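Local coordinates for toxin-like protein (Paenibacillus larvae subsp. larvae BRL-230010, PDB 5DZQ) that acts as a C3-like mono-ADP-ribosyltransferase toxin, probably moving the ADP-ribose of NAD+ onto a Rho-type GTPase as its relatives do, at residues N55-A60 with K73-L78; S100-E105 with R152-T157; Y168-S173 with G177-L182; M194-I197 with S202-I205. All coordinates share one frame; numbering follows the deposited sequence.

Contact 1. Residues N55-A60 with K73-L78; sequences NTYLRA and KKILKL
Ile75 of helix 69-83 sends one methyl group, CD1, to both Tyr57 and Leu58 of helix 51-60, and all the side-chain contact across this pair of helix segments passes through that atom. The pair illustrates how two helices joined by a short connection can share a small apolar patch while their backbones stay well apart, with Leu58 CA and Ile75 CA separated by 9.3 Å. The gap is bridged because Ile75 runs out extended, CD1 anti to CA about the CB-CG1 bond (chi2 169°), which carries the methyl far from its own backbone. Leu58 answers tip to tip, its CD2 methyl lying 3.6 Å from Ile75 CD1, with the branch carbon CG just behind. Tyr57 instead receives the methyl at the edge of its ring, near the ring plane: Tyr57 CD2 and Ile75 CD1 are 3.7 Å apart, and CE2 of the same ring is touched as well. With CG anti to the backbone N (chi1 171°), the tyrosine stretches past Ile75, and its OH is held by hydrogen bonds to Asp72 OD1 and Lys68 N. Tyr138, in a loop, also packs on Leu58 and Ile75, while Lys74 pairs with Glu46 of helix 38-49 and bonds to Tyr111 O of the second subunit. Lys77 and Leu78 carry helix 69-83 against helix 38-49, and Tyr57 packs on Asn108 of the second subunit.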
# COMPACT_ATOMS: atom_id res chain seq x y z
N ASN B 55 -2.39 4.21 9.99
CA ASN B 55 -2.44 5.55 9.41
C ASN B 55 -3.84 6.01 9.03
O ASN B 55 -4.14 7.20 9.11
CB ASN B 55 -1.51 5.62 8.21
CG ASN B 55 -0.05 5.46 8.61
OD1 ASN B 55 0.32 5.78 9.74
ND2 ASN B 55 0.77 4.97 7.70
N THR B 56 -4.71 5.10 8.61
CA THR B 56 -6.07 5.52 8.30
C THR B 56 -6.77 5.93 9.61
O THR B 56 -7.54 6.88 9.63
CB THR B 56 -6.86 4.43 7.53
OG1 THR B 56 -6.86 3.22 8.29
CG2 THR B 56 -6.22 4.16 6.20
N TYR B 57 -6.48 5.23 10.70
CA TYR B 57 -7.03 5.63 12.01
C TYR B 57 -6.56 7.03 12.41
O TYR B 57 -7.35 7.87 12.86
CB TYR B 57 -6.62 4.63 13.11
CG TYR B 57 -6.95 5.08 14.54
CD1 TYR B 57 -8.26 5.08 15.01
CD2 TYR B 57 -5.95 5.51 15.41
CE1 TYR B 57 -8.57 5.49 16.32
CE2 TYR B 57 -6.24 5.92 16.71
CZ TYR B 57 -7.55 5.91 17.16
OH TYR B 57 -7.85 6.32 18.46
N LEU B 58 -5.27 7.29 12.25
CA LEU B 58 -4.70 8.58 12.64
C LEU B 58 -5.25 9.71 11.78
O LEU B 58 -5.60 10.79 12.28
CB LEU B 58 -3.17 8.51 12.56
CG LEU B 58 -2.52 7.67 13.65
CD1 LEU B 58 -1.05 7.47 13.37
CD2 LEU B 58 -2.69 8.35 15.02
N ARG B 59 -5.35 9.46 10.47
CA ARG B 59 -5.86 10.47 9.55
C ARG B 59 -7.34 10.75 9.76
O ARG B 59 -7.78 11.88 9.65
CB ARG B 59 -5.62 10.05 8.09
CG ARG B 59 -4.16 10.13 7.67
CD ARG B 59 -3.99 9.75 6.22
NE ARG B 59 -2.61 9.36 5.94
CZ ARG B 59 -2.25 8.14 5.55
NH1 ARG B 59 -3.17 7.21 5.37
NH2 ARG B 59 -0.96 7.87 5.33
N ALA B 60 -8.10 9.71 10.11
CA ALA B 60 -9.54 9.88 10.28
C ALA B 60 -9.82 10.88 11.40
O ALA B 60 -10.78 11.64 11.33
CB ALA B 60 -10.20 8.55 10.57
N LYS B 73 -3.05 2.59 22.66
CA LYS B 73 -1.98 2.04 23.49
C LYS B 73 -0.72 1.75 22.67
O LYS B 73 0.40 2.09 23.08
CB LYS B 73 -2.45 0.75 24.18
CG LYS B 73 -3.33 0.96 25.40
CD LYS B 73 -3.46 -0.35 26.18
CE LYS B 73 -4.33 -0.19 27.43
NZ LYS B 73 -5.76 0.05 27.09
N LYS B 74 -0.90 1.13 21.50
CA LYS B 74 0.23 0.84 20.61
C LYS B 74 0.85 2.11 20.07
O LYS B 74 2.08 2.22 19.91
CB LYS B 74 -0.21 -0.03 19.43
CG LYS B 74 -0.81 -1.37 19.78
CD LYS B 74 -1.11 -2.13 18.49
CE LYS B 74 -2.03 -3.31 18.73
NZ LYS B 74 -2.39 -3.97 17.44
N ILE B 75 0.00 3.06 19.72
CA ILE B 75 0.48 4.27 19.08
C ILE B 75 1.38 5.02 20.06
O ILE B 75 2.43 5.54 19.68
CB ILE B 75 -0.69 5.16 18.58
CG1 ILE B 75 -1.27 4.58 17.29
CG2 ILE B 75 -0.22 6.59 18.35
CD1 ILE B 75 -2.57 5.21 16.86
N LEU B 76 0.99 5.04 21.33
CA LEU B 76 1.82 5.72 22.32
C LEU B 76 3.18 5.06 22.46
O LEU B 76 4.19 5.74 22.62
CB LEU B 76 1.12 5.75 23.67
CG LEU B 76 -0.07 6.71 23.64
CD1 LEU B 76 -0.82 6.66 24.95
CD2 LEU B 76 0.40 8.13 23.33
N LYS B 77 3.21 3.73 22.40
CA LYS B 77 4.48 3.01 22.48
C LYS B 77 5.33 3.23 21.24
O LYS B 77 6.55 3.39 21.33
CB LYS B 77 4.24 1.51 22.69
CG LYS B 77 3.50 1.15 23.99
CD LYS B 77 3.69 -0.32 24.34
CE LYS B 77 3.14 -0.64 25.72
NZ LYS B 77 1.66 -0.75 25.71
N LEU B 78 4.70 3.24 20.07
CA LEU B 78 5.43 3.47 18.83
C LEU B 78 6.01 4.89 18.81
O LEU B 78 7.15 5.09 18.41
CB LEU B 78 4.51 3.24 17.62
CG LEU B 78 5.11 3.17 16.22
CD1 LEU B 78 6.35 2.28 16.18
CD2 LEU B 78 4.03 2.67 15.26

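Contact 2. Residues S100-E105 with R152-T157; sequences SIFGKE and RPVLTT
Val154 meets Ile101 and Phe102 where the mixed five-stranded sheet of this ADP-ribosyltransferase fold faces a 3-10 turn: strand 154-160 supplies the valine, and residues 100-102 supply the other two. The contact between the segments is wholly apolar, and it shows how a branched side chain on a strand can serve two partners at once. CG2 of Val154 goes to the aromatic ring, 3.6 Å from Phe102 CE2, approaching obliquely. CG1 of Val154 meets the aliphatic partner, Ile101 CD1, tip to tip at 4.0 Å, and also borders Phe102 CZ. Backbone bonding belongs to each side separately. In the turn, Gly103 N donates to Ser100 O over 3.2 Å, and the positive phi of Gly103 (99°) lets the chain leave toward helix 104-107; on the strand, Val154 pairs with Asp97 of strand 91-97. Leu124 of helix 118-128 also packs on Phe102, linking the sheet to that helix through the turn. Ile101 and Phe102 pack on one another too. CG1 of Ile101 stands between its backbone N and carbonyl carbon (chi1 64°), and this places Ile101 CG1 above the centre of the Phe102 ring, 3.8 Å from its plane.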
# COMPACT_ATOMS: atom_id res chain seq x y z
N SER B 100 -4.96 11.27 -4.71
CA SER B 100 -5.95 11.33 -3.64
C SER B 100 -5.45 12.14 -2.44
O SER B 100 -6.24 12.64 -1.66
CB SER B 100 -6.36 9.92 -3.18
OG SER B 100 -5.29 9.24 -2.54
N ILE B 101 -4.13 12.29 -2.32
CA ILE B 101 -3.58 13.08 -1.21
C ILE B 101 -3.98 14.55 -1.29
O ILE B 101 -3.77 15.30 -0.34
CB ILE B 101 -2.05 13.00 -1.14
CG1 ILE B 101 -1.43 13.63 -2.40
CG2 ILE B 101 -1.59 11.56 -0.94
CD1 ILE B 101 0.07 13.79 -2.30
N PHE B 102 -4.53 14.97 -2.43
CA PHE B 102 -4.92 16.36 -2.63
C PHE B 102 -6.38 16.66 -2.27
O PHE B 102 -6.76 17.82 -2.19
CB PHE B 102 -4.69 16.78 -4.09
CG PHE B 102 -3.26 16.71 -4.52
CD1 PHE B 102 -2.25 17.21 -3.70
CD2 PHE B 102 -2.91 16.13 -5.72
CE1 PHE B 102 -0.92 17.15 -4.10
CE2 PHE B 102 -1.58 16.06 -6.12
CZ PHE B 102 -0.59 16.57 -5.31
N GLY B 103 -7.18 15.62 -2.08
CA GLY B 103 -8.60 15.81 -1.81
C GLY B 103 -9.48 15.64 -3.03
O GLY B 103 -8.99 15.53 -4.15
N LYS B 104 -10.80 15.64 -2.82
CA LYS B 104 -11.75 15.26 -3.88
C LYS B 104 -11.78 16.23 -5.06
O LYS B 104 -11.94 15.80 -6.20
CB LYS B 104 -13.16 15.13 -3.30
CG LYS B 104 -13.43 13.83 -2.56
CD LYS B 104 -14.91 13.70 -2.20
CE LYS B 104 -15.20 12.39 -1.47
NZ LYS B 104 -16.63 12.30 -1.03
N GLU B 105 -11.63 17.52 -4.79
CA GLU B 105 -11.72 18.51 -5.86
C GLU B 105 -10.59 18.37 -6.87
O GLU B 105 -10.79 18.57 -8.07
CB GLU B 105 -11.73 19.93 -5.29
CG GLU B 105 -10.60 20.24 -4.33
CD GLU B 105 -10.46 21.73 -4.06
OE1 GLU B 105 -10.94 22.53 -4.89
OE2 GLU B 105 -9.88 22.09 -3.01
N ARG B 152 4.41 6.69 -9.53
CA ARG B 152 3.12 7.25 -9.14
C ARG B 152 3.07 8.72 -9.55
O ARG B 152 4.13 9.33 -9.76
CB ARG B 152 2.89 7.06 -7.64
CG ARG B 152 3.09 5.59 -7.23
CD ARG B 152 2.23 5.19 -6.05
NE ARG B 152 2.90 5.42 -4.78
CZ ARG B 152 3.52 4.48 -4.07
NH1 ARG B 152 3.56 3.23 -4.52
NH2 ARG B 152 4.10 4.79 -2.92
N PRO B 153 1.86 9.28 -9.72
CA PRO B 153 1.76 10.63 -10.29
C PRO B 153 2.39 11.74 -9.43
O PRO B 153 2.80 12.76 -9.96
CB PRO B 153 0.24 10.85 -10.43
CG PRO B 153 -0.42 9.78 -9.60
CD PRO B 153 0.54 8.63 -9.60
N VAL B 154 2.46 11.53 -8.13
CA VAL B 154 3.05 12.54 -7.26
C VAL B 154 4.34 12.04 -6.64
O VAL B 154 4.42 10.89 -6.20
CB VAL B 154 2.07 12.96 -6.15
CG1 VAL B 154 2.66 14.11 -5.33
CG2 VAL B 154 0.75 13.38 -6.77
N LEU B 155 5.36 12.89 -6.63
CA LEU B 155 6.62 12.55 -6.00
C LEU B 155 6.98 13.67 -5.03
O LEU B 155 7.08 14.83 -5.41
CB LEU B 155 7.72 12.36 -7.05
CG LEU B 155 9.11 11.80 -6.70
CD1 LEU B 155 9.97 12.74 -5.92
CD2 LEU B 155 9.03 10.46 -5.97
N THR B 156 7.19 13.30 -3.77
CA THR B 156 7.61 14.25 -2.75
C THR B 156 9.03 13.93 -2.30
O THR B 156 9.30 12.80 -1.93
CB THR B 156 6.67 14.21 -1.52
OG1 THR B 156 5.32 14.44 -1.93
CG2 THR B 156 7.08 15.26 -0.50
N THR B 157 9.93 14.90 -2.35
CA THR B 157 11.22 14.71 -1.69
C THR B 157 11.24 15.55 -0.43
O THR B 157 10.71 16.66 -0.41
CB THR B 157 12.42 15.08 -2.59
OG1 THR B 157 12.20 16.36 -3.19
CG2 THR B 157 12.62 14.04 -3.68

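Contact 3. Residues Y168-S173 with G177-L182; sequences YVDKIS and GQYELL
Lys171 and Glu180 form a salt bridge across this beta hairpin, with Lys171 NZ 2.6 Å from Glu180 OE2. The ammonium reaches the oxygen from its anti side, 16° out of the carboxylate plane, and the two side chains cross at about a right angle. A bend at the end of the lysine chain (chi4 82°) turns NZ to the carboxylate. A water fastens the same group to the backbone, accepting from Lys171 NZ and donating to Tyr179 O at 2.7 Å. Lys171 N also binds Gln178 O, while Val169 and Glu180 exchange two nearly straight backbone bonds as an antiparallel hydrogen-bonded pair: Val169 N to Glu180 O at 2.8 Å and Glu180 N to Val169 O at 2.9 Å. Farther out, apolar packing takes over on both faces. Leu181 CD1 stands over the centre of the Tyr168 ring, 3.7 Å from its centroid, a CH-pi contact in the neighbouring non-hydrogen-bonded pair. On the other face of the sheet, Val169 CG1 lies 4.0 Å from Leu182 CB. Toward the turn, by contrast, Lys171 CD presses against Gly177 O at 3.1 Å, and that buried carbonyl has no polar partner in the model. Asp170 and Tyr179 lie side by side; Tyr29 bonds to the aspartate and its ring meets that of Tyr179. Gln178-Tyr179-Glu180 matches the Q-x-E signature of C3-like ADP-ribosyltransferases, in which the glutamate is the catalytic residue and the preceding turn the ADP-ribosylating turn-turn loop, so this hairpin probably carries part of the active site.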
# COMPACT_ATOMS: atom_id res chain seq x y z
N TYR B 168 15.52 4.22 10.95
CA TYR B 168 15.59 3.35 9.79
C TYR B 168 14.92 2.02 10.09
O TYR B 168 15.13 1.42 11.15
CB TYR B 168 17.03 3.14 9.36
CG TYR B 168 17.66 4.37 8.75
CD1 TYR B 168 18.24 5.36 9.55
CD2 TYR B 168 17.67 4.56 7.37
CE1 TYR B 168 18.81 6.50 8.98
CE2 TYR B 168 18.25 5.69 6.80
CZ TYR B 168 18.81 6.65 7.61
OH TYR B 168 19.38 7.77 7.03
N VAL B 169 14.10 1.55 9.14
CA VAL B 169 13.40 0.29 9.30
C VAL B 169 13.62 -0.62 8.09
O VAL B 169 13.99 -0.16 7.02
CB VAL B 169 11.90 0.52 9.48
CG1 VAL B 169 11.65 1.37 10.72
CG2 VAL B 169 11.32 1.21 8.24
N ASP B 170 13.41 -1.92 8.28
CA ASP B 170 13.45 -2.88 7.18
C ASP B 170 12.33 -2.58 6.20
O ASP B 170 11.18 -2.39 6.60
CB ASP B 170 13.34 -4.31 7.69
CG ASP B 170 14.51 -4.70 8.59
OD1 ASP B 170 15.60 -4.97 8.06
OD2 ASP B 170 14.32 -4.74 9.83
N LYS B 171 12.65 -2.50 4.91
CA LYS B 171 11.62 -2.26 3.90
C LYS B 171 10.82 -3.54 3.73
O LYS B 171 11.37 -4.64 3.80
CB LYS B 171 12.25 -1.82 2.58
CG LYS B 171 11.26 -1.27 1.54
CD LYS B 171 11.99 -0.77 0.29
CE LYS B 171 11.11 0.13 -0.56
NZ LYS B 171 11.10 1.53 -0.06
N ILE B 172 9.51 -3.41 3.52
CA ILE B 172 8.68 -4.60 3.33
C ILE B 172 8.50 -4.91 1.84
O ILE B 172 7.54 -5.58 1.45
CB ILE B 172 7.28 -4.44 3.98
CG1 ILE B 172 6.56 -3.21 3.43
CG2 ILE B 172 7.41 -4.35 5.49
CD1 ILE B 172 5.10 -3.14 3.81
N SER B 173 9.43 -4.43 1.01
CA SER B 173 9.43 -4.76 -0.41
C SER B 173 10.67 -5.58 -0.77
O SER B 173 10.97 -5.78 -1.95
CB SER B 173 9.38 -3.49 -1.26
OG SER B 173 10.68 -2.96 -1.46
N GLY B 177 14.89 -1.52 -2.34
CA GLY B 177 15.91 -1.31 -1.32
C GLY B 177 15.72 -1.97 0.03
O GLY B 177 14.62 -2.41 0.37
N GLN B 178 16.79 -2.03 0.81
CA GLN B 178 16.76 -2.71 2.10
C GLN B 178 16.03 -1.92 3.20
O GLN B 178 15.33 -2.51 4.02
CB GLN B 178 18.19 -3.01 2.57
CG GLN B 178 18.86 -4.19 1.87
CD GLN B 178 18.54 -5.53 2.51
OE1 GLN B 178 17.51 -5.69 3.17
NE2 GLN B 178 19.42 -6.51 2.31
N TYR B 179 16.21 -0.60 3.22
CA TYR B 179 15.70 0.20 4.33
C TYR B 179 14.78 1.33 3.90
O TYR B 179 14.88 1.85 2.80
CB TYR B 179 16.85 0.82 5.13
CG TYR B 179 17.76 -0.18 5.80
CD1 TYR B 179 17.32 -0.96 6.85
CD2 TYR B 179 19.08 -0.32 5.38
CE1 TYR B 179 18.16 -1.86 7.47
CE2 TYR B 179 19.93 -1.22 5.99
CZ TYR B 179 19.46 -1.99 7.04
OH TYR B 179 20.30 -2.89 7.66
N GLU B 180 13.90 1.72 4.81
CA GLU B 180 13.13 2.95 4.68
C GLU B 180 13.40 3.79 5.92
O GLU B 180 13.92 3.29 6.93
CB GLU B 180 11.63 2.66 4.54
CG GLU B 180 11.25 1.96 3.24
CD GLU B 180 9.75 1.96 2.97
OE1 GLU B 180 8.98 2.34 3.86
OE2 GLU B 180 9.35 1.59 1.84
N LEU B 181 13.06 5.07 5.85
CA LEU B 181 13.20 5.96 6.99
C LEU B 181 11.80 6.30 7.51
O LEU B 181 10.94 6.79 6.76
CB LEU B 181 13.98 7.21 6.63
CG LEU B 181 14.30 8.14 7.81
CD1 LEU B 181 15.13 7.44 8.89
CD2 LEU B 181 15.01 9.40 7.33
N LEU B 182 11.58 6.03 8.79
CA LEU B 182 10.26 6.18 9.38
C LEU B 182 10.23 7.41 10.26
O LEU B 182 11.03 7.53 11.19
CB LEU B 182 9.88 4.93 10.19
CG LEU B 182 8.55 5.01 10.93
CD1 LEU B 182 7.39 5.17 9.94
CD2 LEU B 182 8.36 3.77 11.79
O HOH W 1 13.91 2.87 0.44

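Contact 4. Residues M194-I197 with S202-I205; sequences MYII and SETI
Ile197 and Thr204 pair through two backbone hydrogen bonds, Ile197 N to Thr204 O at 2.8 Å and Thr204 N to Ile197 O at 2.9 Å. Both donors lie in the carbonyl plane of their acceptor, the regular geometry of an antiparallel hydrogen-bonded pair near the end of a hairpin. Next to it Ile196 and Ile205 form a non-hydrogen-bonded pair. Glu203 shows how a charged side chain can run along an apolar neighbour before reaching its polar partners. Its CB rests against Ile197 O and lies 4.1 Å from Ile196 CG2. CG stands off a little, 4.5 Å from Ile196 CG2. The chain is extended beyond CG (chi2 -168°) and runs past the methyl, with Glu203 CD 4.2 Å from Ile196 CG2. At the tip OE1 also touches this methyl, at 4.0 Å, while its polar needs are met by Val116 N and by a salt bridge to Arg118. Deeper along the strands, the extended Met194 brings its CE to 4.2 Å from Ile205 CG2. Near the turn Ser202 OG is hydrogen-bonded to Asn199 ND2, and the serine side chain lies about 3 Å from a bound magnesium ion. Strands 187-198 and 203-211 are neighbours in the mixed sheet, with helix 118-128 packed on Met194 and Ile196, strand 115-116 beside Ile196, Glu203 and Ile205, and the backbone of Ile205 hydrogen-bonded to Pro153 and Leu155, at the start of strand 154-160.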
# COMPACT_ATOMS: atom_id res chain seq x y z
N MET B 194 6.97 23.55 -5.69
CA MET B 194 6.03 22.62 -6.29
C MET B 194 5.99 22.83 -7.80
O MET B 194 5.80 23.96 -8.25
CB MET B 194 4.65 22.81 -5.66
CG MET B 194 3.71 21.66 -5.80
SD MET B 194 2.30 21.85 -4.67
CE MET B 194 1.23 20.57 -5.30
N TYR B 195 6.18 21.77 -8.58
CA TYR B 195 6.18 21.93 -10.04
C TYR B 195 5.89 20.64 -10.77
O TYR B 195 5.87 19.56 -10.19
CB TYR B 195 7.52 22.51 -10.54
CG TYR B 195 8.76 21.74 -10.10
CD1 TYR B 195 9.35 22.00 -8.87
CD2 TYR B 195 9.33 20.77 -10.91
CE1 TYR B 195 10.48 21.32 -8.46
CE2 TYR B 195 10.47 20.08 -10.51
CZ TYR B 195 11.04 20.36 -9.29
OH TYR B 195 12.15 19.68 -8.87
N ILE B 196 5.66 20.79 -12.07
CA ILE B 196 5.37 19.66 -12.94
C ILE B 196 6.63 19.20 -13.66
O ILE B 196 7.27 19.97 -14.35
CB ILE B 196 4.32 20.03 -13.99
CG1 ILE B 196 3.02 20.50 -13.31
CG2 ILE B 196 4.07 18.86 -14.94
CD1 ILE B 196 2.10 21.26 -14.25
N ILE B 197 6.96 17.92 -13.51
CA ILE B 197 8.06 17.35 -14.28
C ILE B 197 7.49 16.69 -15.53
O ILE B 197 6.65 15.79 -15.46
CB ILE B 197 8.85 16.32 -13.46
CG1 ILE B 197 9.41 16.98 -12.19
CG2 ILE B 197 10.00 15.75 -14.27
CD1 ILE B 197 10.16 16.00 -11.29
N SER B 202 4.72 10.80 -19.58
CA SER B 202 3.96 11.07 -18.37
C SER B 202 4.33 12.44 -17.84
O SER B 202 5.30 13.04 -18.29
CB SER B 202 4.22 10.00 -17.30
OG SER B 202 5.60 9.96 -16.94
N GLU B 203 3.53 12.92 -16.90
CA GLU B 203 3.86 14.14 -16.17
C GLU B 203 3.73 13.84 -14.69
O GLU B 203 2.78 13.19 -14.25
CB GLU B 203 2.95 15.30 -16.58
CG GLU B 203 3.13 15.71 -18.04
CD GLU B 203 2.45 17.02 -18.38
OE1 GLU B 203 1.55 17.44 -17.63
OE2 GLU B 203 2.83 17.64 -19.39
N THR B 204 4.70 14.32 -13.92
CA THR B 204 4.77 14.04 -12.49
C THR B 204 4.62 15.34 -11.69
O THR B 204 5.25 16.35 -11.99
CB THR B 204 6.13 13.36 -12.11
OG1 THR B 204 6.30 12.15 -12.87
CG2 THR B 204 6.19 13.04 -10.62
N ILE B 205 3.77 15.31 -10.67
CA ILE B 205 3.66 16.45 -9.79
C ILE B 205 4.74 16.31 -8.74
O ILE B 205 4.76 15.32 -8.01
CB ILE B 205 2.26 16.55 -9.14
CG1 ILE B 205 1.23 16.93 -10.21
CG2 ILE B 205 2.27 17.57 -8.02
CD1 ILE B 205 -0.21 16.71 -9.78

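Contacts 1 and 2 are buried, purely apolar meetings of a few methyls and a ring, whereas contacts 3 and 4 are partly buried hairpins carried by backbone bonds, with salt-bridged glutamates of different character: that of contact 3 is bridged within its own hairpin, that of contact 4 by a helix outside it. Contacts 2 and 4 share the five-stranded sheet and join directly, Pro153 O to Ile205 N at 2.8 Å and Leu155 N to Ile205 O at 2.9 Å being probable hydrogen bonds. Contact 3 belongs to the separate three-stranded sheet, and contact 1 to the helices. Contacts 1 and 4, centres 32 Å apart, lie on opposite sides of the chain's centre.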